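Local coordinates for plasmin and fibronectin-binding protein A (Streptococcus pneumoniae, PDB 4MR0), which acts as a surface adhesin and invasin that binds human fibronectin, plasmin, plasminogen and serum albumin, at residues N253-G267 against N277-P291. Sequence-based numbering, arbitrary orientation.
Sequences NVTIKNVTFKDSYQG and NVLVDNSRFLGQALP
Phe261 and Phe285 lie nearly parallel, their planes only 7° apart and their centroids 4.5 Å from each other, but the rings are slid so far past one another that they scarcely overlap. CE2 of Phe285 lies over one face of the Phe261 ring, displaced toward its rim, while CG1 of Val259 covers the opposite face. In the plane of the Phe261 ring, at its edge, sit Ile256 CG2, Ser283 CB and the carbonyl O of Arg284. The two rings point the same way, helped by matching first torsions that set each CG beside the backbone N and anti to the carbonyl carbon, and Phe285 in turn stacks with Phe336 on the adjoining strand 329-337. The Tyr265 ring has Gln266 CG over the centre of one face and Ala289 CB at its edge. The Arg284 guanidinium is gripped differently. Val259 O lies over one of its faces; Thr260 OG1 lies in its plane at the edge and takes a nearly straight bond from NE (2.8 Å, 167°), whereas NH2 reaches Asn258 OD1 from above the amide plane at 3.0 Å, and NH1 bonds to Asn282 O. Bends at chi2 and chi3 turn the guanidinium back toward the neighbouring strand. Such alignment of like residues on successive turns illustrates the right-handed parallel beta-helix of the pectate lyase-like family: strands 254-257 and 260-265 run parallel to 278-281 and 284-289, with Val254, Ile256 and Phe261 turned inward beside Val278, Val280 and Phe285. The pairing carries through the bend between the two strand pairs, where Ser283 OG accepts from Val259 N at 3.2 Å and itself donates to Asp281 O, an oxygen that also receives Asn258 N. The Gln288 side chain reaches Gly267 O through NE2 in a weak bond, while its OE1 accepts from Val346 N. At the far end Pro291 crosses both Tyr265 and Gln266 at about a right angle, its CD 3.2 Å from Gln266 NE2.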
loop_
_atom_site.group_PDB
_atom_site.type_symbol
_atom_site.label_atom_id
_atom_site.label_comp_id
_atom_site.label_asym_id
_atom_site.label_seq_id
_atom_site.Cartn_x
_atom_site.Cartn_y
_atom_site.Cartn_z
ATOM N N ASN A 253 7.839 -17.526 1.852
ATOM C CA ASN A 253 9.051 -17.103 2.541
ATOM C C ASN A 253 9.950 -16.265 1.646
ATOM O O ASN A 253 11.037 -16.690 1.251
ATOM C CB ASN A 253 9.810 -18.335 3.049
ATOM C CG ASN A 253 9.046 -19.082 4.124
ATOM O OD1 ASN A 253 8.844 -20.295 4.037
ATOM N ND2 ASN A 253 8.625 -18.358 5.153
ATOM N N VAL A 254 9.479 -15.069 1.322
ATOM C CA VAL A 254 10.234 -14.148 0.483
ATOM C C VAL A 254 10.610 -12.957 1.346
ATOM O O VAL A 254 9.761 -12.400 2.048
ATOM C CB VAL A 254 9.387 -13.659 -0.710
ATOM C CG1 VAL A 254 10.195 -12.694 -1.568
ATOM C CG2 VAL A 254 8.930 -14.854 -1.540
ATOM N N THR A 255 11.880 -12.570 1.298
ATOM C CA THR A 255 12.356 -11.444 2.095
ATOM C C THR A 255 13.053 -10.399 1.238
ATOM O O THR A 255 14.014 -10.712 0.542
ATOM C CB THR A 255 13.358 -11.910 3.177
ATOM O OG1 THR A 255 12.713 -12.837 4.057
ATOM C CG2 THR A 255 13.860 -10.717 3.997
ATOM N N ILE A 256 12.552 -9.167 1.280
ATOM C CA ILE A 256 13.150 -8.063 0.531
ATOM C C ILE A 256 13.522 -7.022 1.582
ATOM O O ILE A 256 12.660 -6.555 2.322
ATOM C CB ILE A 256 12.150 -7.429 -0.466
ATOM C CG1 ILE A 256 11.812 -8.427 -1.581
ATOM C CG2 ILE A 256 12.737 -6.153 -1.049
ATOM C CD1 ILE A 256 10.766 -7.923 -2.559
ATOM N N LYS A 257 14.794 -6.660 1.657
ATOM C CA LYS A 257 15.195 -5.685 2.653
ATOM C C LYS A 257 16.337 -4.777 2.252
ATOM O O LYS A 257 17.197 -5.140 1.453
ATOM C CB LYS A 257 15.536 -6.400 3.957
ATOM C CG LYS A 257 16.541 -7.519 3.817
ATOM C CD LYS A 257 16.537 -8.393 5.071
ATOM C CE LYS A 257 16.824 -7.581 6.327
ATOM N NZ LYS A 257 16.712 -8.405 7.568
ATOM N N ASN A 258 16.321 -3.586 2.835
ATOM C CA ASN A 258 17.323 -2.560 2.592
ATOM C C ASN A 258 17.541 -2.301 1.108
ATOM O O ASN A 258 18.671 -2.321 0.609
ATOM C CB ASN A 258 18.643 -2.938 3.267
ATOM C CG ASN A 258 19.628 -1.779 3.300
ATOM O OD1 ASN A 258 19.233 -0.620 3.391
ATOM N ND2 ASN A 258 20.915 -2.093 3.240
ATOM N N VAL A 259 16.445 -2.052 0.404
ATOM C CA VAL A 259 16.512 -1.763 -1.018
ATOM C C VAL A 259 15.917 -0.385 -1.282
ATOM O O VAL A 259 14.914 -0.011 -0.681
ATOM C CB VAL A 259 15.709 -2.782 -1.855
ATOM C CG1 VAL A 259 15.834 -2.428 -3.336
ATOM C CG2 VAL A 259 16.202 -4.202 -1.588
ATOM N N THR A 260 16.548 0.369 -2.176
ATOM C CA THR A 260 16.044 1.686 -2.535
ATOM C C THR A 260 15.376 1.543 -3.903
ATOM O O THR A 260 16.045 1.246 -4.885
ATOM C CB THR A 260 17.195 2.719 -2.625
ATOM O OG1 THR A 260 17.800 2.862 -1.336
ATOM C CG2 THR A 260 16.670 4.077 -3.078
ATOM N N PHE A 261 14.063 1.736 -3.956
ATOM C CA PHE A 261 13.308 1.632 -5.206
ATOM C C PHE A 261 13.065 3.022 -5.768
ATOM O O PHE A 261 12.471 3.868 -5.099
ATOM C CB PHE A 261 11.958 0.962 -4.966
ATOM C CG PHE A 261 12.058 -0.415 -4.393
ATOM C CD1 PHE A 261 12.251 -0.604 -3.026
ATOM C CD2 PHE A 261 11.917 -1.528 -5.218
ATOM C CE1 PHE A 261 12.304 -1.883 -2.488
ATOM C CE2 PHE A 261 11.970 -2.813 -4.696
ATOM C CZ PHE A 261 12.159 -2.992 -3.320
ATOM N N LYS A 262 13.490 3.254 -7.005
ATOM C CA LYS A 262 13.331 4.570 -7.605
ATOM C C LYS A 262 12.530 4.676 -8.891
ATOM O O LYS A 262 12.624 3.830 -9.784
ATOM C CB LYS A 262 14.701 5.184 -7.901
ATOM C CG LYS A 262 15.621 5.377 -6.717
ATOM C CD LYS A 262 16.905 6.058 -7.186
ATOM C CE LYS A 262 17.883 6.280 -6.041
ATOM N NZ LYS A 262 19.097 7.007 -6.513
ATOM N N ASP A 263 11.764 5.756 -8.968
ATOM C CA ASP A 263 11.001 6.126 -10.151
ATOM C C ASP A 263 10.190 5.095 -10.915
ATOM O O ASP A 263 10.519 4.732 -12.046
ATOM C CB ASP A 263 11.956 6.831 -11.118
ATOM C CG ASP A 263 12.768 7.910 -10.430
ATOM O OD1 ASP A 263 12.148 8.781 -9.784
ATOM O OD2 ASP A 263 14.015 7.886 -10.524
ATOM N N SER A 264 9.107 4.648 -10.300
ATOM C CA SER A 264 8.212 3.701 -10.934
ATOM C C SER A 264 7.421 4.491 -11.977
ATOM O O SER A 264 7.008 5.618 -11.714
ATOM C CB SER A 264 7.258 3.131 -9.881
ATOM O OG SER A 264 6.199 2.420 -10.489
ATOM N N TYR A 265 7.228 3.927 -13.165
ATOM C CA TYR A 265 6.433 4.616 -14.183
ATOM C C TYR A 265 4.995 4.173 -13.959
ATOM O O TYR A 265 4.609 3.075 -14.375
ATOM C CB TYR A 265 6.876 4.227 -15.597
ATOM C CG TYR A 265 6.038 4.871 -16.690
ATOM C CD1 TYR A 265 5.931 6.262 -16.781
ATOM C CD2 TYR A 265 5.361 4.095 -17.634
ATOM C CE1 TYR A 265 5.173 6.866 -17.783
ATOM C CE2 TYR A 265 4.601 4.690 -18.644
ATOM C CZ TYR A 265 4.513 6.076 -18.710
ATOM O OH TYR A 265 3.766 6.677 -19.696
ATOM N N GLN A 266 4.217 5.034 -13.301
ATOM C CA GLN A 266 2.818 4.768 -12.973
ATOM C C GLN A 266 2.558 3.285 -12.730
ATOM O O GLN A 266 1.666 2.692 -13.333
ATOM C CB GLN A 266 1.892 5.294 -14.080
ATOM C CG GLN A 266 2.114 4.702 -15.468
ATOM C CD GLN A 266 1.201 5.326 -16.510
ATOM O OE1 GLN A 266 1.206 4.936 -17.677
ATOM N NE2 GLN A 266 0.412 6.301 -16.088
ATOM N N GLY A 267 3.338 2.686 -11.835
ATOM C CA GLY A 267 3.161 1.272 -11.573
ATOM C C GLY A 267 3.374 0.836 -10.137
ATOM O O GLY A 267 3.486 1.659 -9.223
ATOM N N ASN A 277 4.033 -15.435 3.799
ATOM C CA ASN A 277 5.248 -15.125 4.540
ATOM C C ASN A 277 6.182 -14.231 3.737
ATOM O O ASN A 277 7.320 -14.614 3.447
ATOM C CB ASN A 277 5.985 -16.415 4.916
ATOM C CG ASN A 277 5.253 -17.220 5.970
ATOM O OD1 ASN A 277 5.427 -18.436 6.067
ATOM N ND2 ASN A 277 4.440 -16.546 6.777
ATOM N N VAL A 278 5.701 -13.048 3.371
ATOM C CA VAL A 278 6.516 -12.106 2.620
ATOM C C VAL A 278 6.827 -10.912 3.506
ATOM O O VAL A 278 5.936 -10.345 4.151
ATOM C CB VAL A 278 5.805 -11.591 1.365
ATOM C CG1 VAL A 278 6.747 -10.685 0.569
ATOM C CG2 VAL A 278 5.344 -12.763 0.512
ATOM N N LEU A 279 8.097 -10.538 3.538
ATOM C CA LEU A 279 8.543 -9.413 4.340
ATOM C C LEU A 279 9.270 -8.395 3.471
ATOM O O LEU A 279 10.124 -8.754 2.668
ATOM C CB LEU A 279 9.503 -9.896 5.439
ATOM C CG LEU A 279 10.193 -8.830 6.302
ATOM C CD1 LEU A 279 9.156 -8.125 7.171
ATOM C CD2 LEU A 279 11.262 -9.480 7.186
ATOM N N VAL A 280 8.889 -7.134 3.615
ATOM C CA VAL A 280 9.553 -6.034 2.929
ATOM C C VAL A 280 10.025 -5.249 4.150
ATOM O O VAL A 280 9.209 -4.827 4.966
ATOM C CB VAL A 280 8.567 -5.208 2.090
ATOM C CG1 VAL A 280 9.272 -3.980 1.522
ATOM C CG2 VAL A 280 8.017 -6.077 0.942
ATOM N N ASP A 281 11.335 -5.071 4.289
ATOM C CA ASP A 281 11.869 -4.400 5.468
ATOM C C ASP A 281 12.983 -3.390 5.187
ATOM O O ASP A 281 13.794 -3.583 4.280
ATOM C CB ASP A 281 12.363 -5.486 6.443
ATOM C CG ASP A 281 12.857 -4.927 7.783
ATOM O OD1 ASP A 281 12.397 -3.851 8.214
ATOM O OD2 ASP A 281 13.702 -5.596 8.420
ATOM N N ASN A 282 12.983 -2.306 5.962
ATOM C CA ASN A 282 14.017 -1.270 5.894
ATOM C C ASN A 282 14.366 -0.781 4.487
ATOM O O ASN A 282 15.537 -0.568 4.157
ATOM C CB ASN A 282 15.271 -1.805 6.600
ATOM C CG ASN A 282 16.292 -0.719 6.891
ATOM O OD1 ASN A 282 15.938 0.402 7.254
ATOM N ND2 ASN A 282 17.570 -1.053 6.744
ATOM N N SER A 283 13.339 -0.573 3.671
ATOM C CA SER A 283 13.531 -0.129 2.301
ATOM C C SER A 283 12.975 1.268 2.088
ATOM O O SER A 283 12.275 1.812 2.947
ATOM C CB SER A 283 12.850 -1.103 1.336
ATOM O OG SER A 283 13.459 -2.379 1.408
ATOM N N ARG A 284 13.287 1.830 0.924
ATOM C CA ARG A 284 12.854 3.167 0.554
ATOM C C ARG A 284 12.209 3.142 -0.826
ATOM O O ARG A 284 12.781 2.611 -1.782
ATOM C CB ARG A 284 14.061 4.113 0.539
ATOM C CG ARG A 284 14.725 4.279 1.906
ATOM C CD ARG A 284 16.230 4.476 1.759
ATOM N NE ARG A 284 16.896 3.258 1.294
ATOM C CZ ARG A 284 17.050 2.155 2.027
ATOM N NH1 ARG A 284 16.592 2.104 3.275
ATOM N NH2 ARG A 284 17.667 1.100 1.511
ATOM N N PHE A 285 11.017 3.715 -0.919
ATOM C CA PHE A 285 10.283 3.772 -2.174
ATOM C C PHE A 285 10.218 5.235 -2.569
ATOM O O PHE A 285 9.386 5.997 -2.074
ATOM C CB PHE A 285 8.893 3.161 -1.988
ATOM C CG PHE A 285 8.934 1.701 -1.640
ATOM C CD1 PHE A 285 9.271 1.287 -0.351
ATOM C CD2 PHE A 285 8.734 0.741 -2.621
ATOM C CE1 PHE A 285 9.404 -0.067 -0.047
ATOM C CE2 PHE A 285 8.863 -0.617 -2.330
ATOM C CZ PHE A 285 9.206 -1.021 -1.043
ATOM N N LEU A 286 11.115 5.609 -3.475
ATOM C CA LEU A 286 11.241 6.985 -3.911
ATOM C C LEU A 286 10.767 7.335 -5.315
ATOM O O LEU A 286 11.407 6.977 -6.308
ATOM C CB LEU A 286 12.706 7.409 -3.767
ATOM C CG LEU A 286 13.393 7.033 -2.449
ATOM C CD1 LEU A 286 14.849 7.474 -2.496
ATOM C CD2 LEU A 286 12.663 7.688 -1.272
ATOM N N GLY A 287 9.645 8.044 -5.385
ATOM C CA GLY A 287 9.128 8.509 -6.659
ATOM C C GLY A 287 8.315 7.605 -7.556
ATOM O O GLY A 287 8.635 6.431 -7.782
ATOM N N GLN A 288 7.239 8.185 -8.072
ATOM C CA GLN A 288 6.347 7.509 -8.995
ATOM C C GLN A 288 5.997 8.536 -10.064
ATOM O O GLN A 288 5.445 9.601 -9.763
ATOM C CB GLN A 288 5.087 7.034 -8.283
ATOM C CG GLN A 288 4.097 6.355 -9.202
ATOM C CD GLN A 288 2.982 5.678 -8.441
ATOM O OE1 GLN A 288 2.298 6.305 -7.626
ATOM N NE2 GLN A 288 2.788 4.388 -8.700
ATOM N N ALA A 289 6.338 8.222 -11.307
ATOM C CA ALA A 289 6.074 9.130 -12.413
ATOM C C ALA A 289 4.641 8.984 -12.907
ATOM O O ALA A 289 4.166 7.871 -13.140
ATOM C CB ALA A 289 7.059 8.868 -13.543
ATOM N N LEU A 290 3.959 10.117 -13.059
ATOM C CA LEU A 290 2.577 10.137 -13.519
ATOM C C LEU A 290 2.464 11.039 -14.753
ATOM O O LEU A 290 2.588 12.259 -14.655
ATOM C CB LEU A 290 1.668 10.655 -12.399
ATOM C CG LEU A 290 1.770 9.944 -11.041
ATOM C CD1 LEU A 290 0.878 10.643 -10.028
ATOM C CD2 LEU A 290 1.375 8.476 -11.182
ATOM N N PRO A 291 2.231 10.442 -15.934
ATOM C CA PRO A 291 2.104 11.181 -17.198
ATOM C C PRO A 291 0.840 12.034 -17.348
ATOM O O PRO A 291 -0.199 11.738 -16.758
ATOM C CB PRO A 291 2.186 10.074 -18.245
ATOM C CG PRO A 291 1.537 8.920 -17.547
ATOM C CD PRO A 291 2.143 8.989 -16.166
HETATM O O HOH W 1 9.681 -13.828 4.857
HETATM O O HOH W 2 19.832 -0.100 -0.189
HETATM O O HOH W 3 9.258 4.373 -6.136
#